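Local coordinates for putative oxidoreductase (Mycobacterium avium, PDB 3QHA) that probably catalyses NAD(P)-dependent oxidation of a hydroxy acid, as a Rossmann-fold member of the beta-hydroxyacid dehydrogenase family, at the interface of chains A and B. Sequence-based numbering; all coordinates share one arbitrary frame. Chains: chain A/B, Putative oxidoreductase.

Contact 1 and contact 2 belong to one two-fold symmetric interface between copies A and B. The centres of their C-alpha atoms are about 16 Å apart. Both use helix 176-204 of chain B: B:Arg184 serves contact 2, and B:Met186, B:Phe189 and B:Thr190 serve contact 1. Chain A brings helices 245-268 and 274-287 to contact 1. Its helix 209-223 serves contact 2, where it also meets chain B strands 131-132 and 143-148. Contact 1 as given is packing, and contact 2 includes an Arg-Thr hydrogen bond. Chain A helices thus meet both the helical region and the Rossmann-domain part of chain B, in what may be the biological dimer.

Contact 1: the interface of chains A and B. Residues chain A 259, 275-276, 279; chain B 186, 189-190.
A chi1 of -60° at B:Thr190, with OG1 anti to the carbonyl carbon and CG2 anti to the backbone N, turns the hydroxyl over A:Ala276 and the methyl to A:Leu275. This is helix-helix packing in the C-terminal helical region of a beta-hydroxyacid dehydrogenase. Helix 176-204 of chain B meets helices 245-268 and 274-287 of chain A. The hydroxyl lies over the backbone of A:Ala276, with B:Thr190 OG1 3.6 Å from A:Ala276 CA. The methyl is directed toward the start of helix 274-287, and B:Thr190 CG2 is 4.0 Å from A:Leu275 CB.

The hydroxyl of B:Thr190 has a partner in its own helix. B:Thr190 OG1 donates to the carbonyl O of B:Met186 at 2.8 Å. The donor sits above the carbonyl plane, 37° out of it. This bond probably helps fix the Thr rotation.

A:Ala276 and A:Ala279 lie one turn apart and allow close approach of the helices. A:Ala276 CB packs against the thioether of B:Met186, 3.6 Å from B:Met186 SD. The Met chain is extended to its sulfur and bends only at chi3 (71°), where the terminal methyl turns away. A:Ala279 CB meets the backbone of B:Thr190, 3.8 Å from B:Thr190 CA.

A:Leu259 comes from the other chain A helix and divides its two methyls. A:Leu259 CD1 goes to the root of the B:Phe189 side chain, 3.9 Å from B:Phe189 CB. The aromatic ring itself points away from this leucine, so the beta-carbon makes the contact. A:Leu259 CD2 lies 3.8 Å from B:Thr190 OG1. The same methyl also reaches the stem of B:Met186, with A:Leu259 CD2 4.1 Å from B:Met186 CG. The side chains of A:Leu259 and B:Thr190 cross at about a right angle.

Contact 2: the interface of chains A and B. Residues chain A 215-216, 218-219; chain B 132-133, 144, 184.
A:Thr219 meets B:Arg184 by a hydrogen bond and B:Ser132 and B:Ala144 by packing. B:Ser132 and B:Gly133 belong to the DAPVSGG motif, a substrate-binding signature of the beta-hydroxyacid dehydrogenases. B:Arg184 lies on helix 176-204, which carries the catalytic lysine in this family. Helix 209-223 of chain A therefore probably lies beside the active site of chain B and may help shape it.

The polar link centres on the hydroxyl of A:Thr219. B:Arg184 NH2 donates to A:Thr219 OG1 at 2.7 Å, with 142° at the hydrogen. The oxygen is tilted from the guanidinium plane. B:Arg184 NE points to the same oxygen but makes only a weak bond. A chi1 of 53° places OG1 between the backbone N and the carbonyl carbon, facing back over its own helix. There A:Thr219 OG1 can donate to A:Val215 O at 2.7 Å or to A:Val216 O at 3.1 Å. One hydroxyl hydrogen can fully serve one of these at a time. The guanidinium donates to OG1, and its positive charge would probably make the hydroxyl a better donor to these carbonyls.

The guanidinium also makes a face contact. A:Val216 CA lies 3.8 Å above the plane of B:Arg184, toward its rim, while A:Thr219 CB comes at the edge.

Apolar contacts flank the polar link. The methyl CG2 of A:Thr219 lies 3.6 Å from B:Ala144 CB, on strand 143-148. The same A:Thr219 CG2 is 3.6 Å from B:Ser132 CB. A:Val215 CG1 also reaches B:Ala144, 4.0 Å from its CB. In the arginine, CG is anti to the backbone N (chi1 -168°). This puts B:Arg184 CG beside the valines, 4.0 Å from A:Val216 CG2. A bend at chi2 then turns the rest of the chain toward A:Thr219. The arginine and valine side chains cross at a slant.

Contact 1: the interface of chains A and B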
# COMPACT_ATOMS: atom_id res chain seq x y z
N LEU A 259 -15.93 -3.41 -5.98
CA LEU A 259 -16.49 -3.29 -4.63
C LEU A 259 -17.87 -3.92 -4.54
O LEU A 259 -18.16 -4.62 -3.57
CB LEU A 259 -16.52 -1.83 -4.15
CG LEU A 259 -15.18 -1.25 -3.69
CD1 LEU A 259 -15.26 0.27 -3.52
CD2 LEU A 259 -14.72 -1.91 -2.39
N LEU A 275 -16.21 -1.55 5.96
CA LEU A 275 -15.24 -0.62 5.35
C LEU A 275 -15.44 -0.58 3.84
O LEU A 275 -15.47 0.50 3.24
CB LEU A 275 -13.80 -1.01 5.67
CG LEU A 275 -13.33 -0.71 7.09
CD1 LEU A 275 -12.11 -1.54 7.44
CD2 LEU A 275 -13.06 0.78 7.27
N ALA A 276 -15.56 -1.75 3.22
CA ALA A 276 -15.84 -1.87 1.79
C ALA A 276 -17.14 -1.14 1.42
O ALA A 276 -17.20 -0.46 0.40
CB ALA A 276 -15.94 -3.33 1.39
N ALA A 279 -16.63 2.57 1.61
CA ALA A 279 -15.80 2.91 0.45
C ALA A 279 -16.63 2.93 -0.83
O ALA A 279 -16.52 3.87 -1.63
CB ALA A 279 -14.65 1.92 0.30
N MET B 186 -10.98 -5.48 -3.36
CA MET B 186 -11.70 -4.82 -2.28
C MET B 186 -10.73 -3.98 -1.46
O MET B 186 -11.02 -2.82 -1.15
CB MET B 186 -12.39 -5.84 -1.37
CG MET B 186 -13.34 -5.19 -0.38
SD MET B 186 -14.26 -6.39 0.60
CE MET B 186 -12.95 -7.03 1.65
N PHE B 189 -9.41 -0.79 -3.53
CA PHE B 189 -10.34 0.33 -3.67
C PHE B 189 -10.82 0.90 -2.34
O PHE B 189 -11.11 2.10 -2.25
CB PHE B 189 -11.50 -0.06 -4.58
CG PHE B 189 -11.11 -0.17 -6.02
CD1 PHE B 189 -11.05 -1.40 -6.66
CD2 PHE B 189 -10.75 0.97 -6.73
CE1 PHE B 189 -10.67 -1.48 -7.99
CE2 PHE B 189 -10.37 0.89 -8.06
CZ PHE B 189 -10.33 -0.34 -8.69
N THR B 190 -10.88 0.07 -1.30
CA THR B 190 -11.11 0.58 0.05
C THR B 190 -9.92 1.44 0.47
O THR B 190 -10.10 2.47 1.11
CB THR B 190 -11.34 -0.56 1.07
OG1 THR B 190 -12.48 -1.33 0.68
CG2 THR B 190 -11.58 0.01 2.46

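Contact 2: the interface of chains A and B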
# COMPACT_ATOMS: atom_id res chain seq x y z
N VAL A 215 0.22 -11.89 -2.95
CA VAL A 215 -0.25 -11.18 -4.14
C VAL A 215 -0.31 -9.67 -3.88
O VAL A 215 0.18 -8.88 -4.68
CB VAL A 215 -1.64 -11.69 -4.61
CG1 VAL A 215 -2.21 -10.80 -5.70
CG2 VAL A 215 -1.53 -13.13 -5.10
N VAL A 216 -0.89 -9.29 -2.74
CA VAL A 216 -1.02 -7.89 -2.36
C VAL A 216 0.33 -7.18 -2.28
O VAL A 216 0.52 -6.11 -2.87
CB VAL A 216 -1.75 -7.75 -1.00
CG1 VAL A 216 -1.65 -6.32 -0.48
CG2 VAL A 216 -3.21 -8.19 -1.12
N HIS A 218 3.32 -8.16 -3.50
CA HIS A 218 3.98 -8.15 -4.81
C HIS A 218 3.42 -7.07 -5.73
O HIS A 218 4.18 -6.33 -6.35
CB HIS A 218 3.85 -9.51 -5.51
CG HIS A 218 4.51 -9.57 -6.85
ND1 HIS A 218 5.87 -9.77 -7.00
CD2 HIS A 218 4.01 -9.44 -8.11
CE1 HIS A 218 6.17 -9.78 -8.29
NE2 HIS A 218 5.06 -9.58 -8.98
N THR A 219 2.10 -6.97 -5.80
CA THR A 219 1.46 -6.04 -6.73
C THR A 219 1.58 -4.58 -6.28
O THR A 219 1.69 -3.69 -7.12
CB THR A 219 -0.02 -6.41 -6.97
OG1 THR A 219 -0.71 -6.54 -5.72
CG2 THR A 219 -0.10 -7.73 -7.71
N SER B 132 -3.01 -8.90 -11.67
CA SER B 132 -2.72 -7.75 -10.80
C SER B 132 -1.18 -7.65 -10.77
O SER B 132 -0.53 -8.69 -10.85
CB SER B 132 -3.26 -8.03 -9.39
OG SER B 132 -3.03 -6.96 -8.49
N GLY B 133 -0.56 -6.47 -10.73
CA GLY B 133 -1.15 -5.18 -11.03
C GLY B 133 -0.25 -4.38 -11.97
O GLY B 133 0.92 -4.11 -11.66
N ALA B 144 1.15 -10.69 -11.11
CA ALA B 144 0.59 -11.70 -10.24
C ALA B 144 -0.67 -12.22 -10.92
O ALA B 144 -1.39 -11.45 -11.55
CB ALA B 144 0.25 -11.11 -8.89
N ARG B 184 -8.75 -9.18 -3.06
CA ARG B 184 -7.58 -8.34 -3.31
C ARG B 184 -7.99 -6.93 -3.73
O ARG B 184 -7.45 -5.95 -3.22
CB ARG B 184 -6.68 -8.98 -4.37
CG ARG B 184 -5.31 -8.34 -4.49
CD ARG B 184 -5.30 -7.11 -5.39
NE ARG B 184 -4.03 -6.40 -5.31
CZ ARG B 184 -3.69 -5.53 -4.36
NH1 ARG B 184 -4.53 -5.20 -3.38
NH2 ARG B 184 -2.49 -4.97 -4.40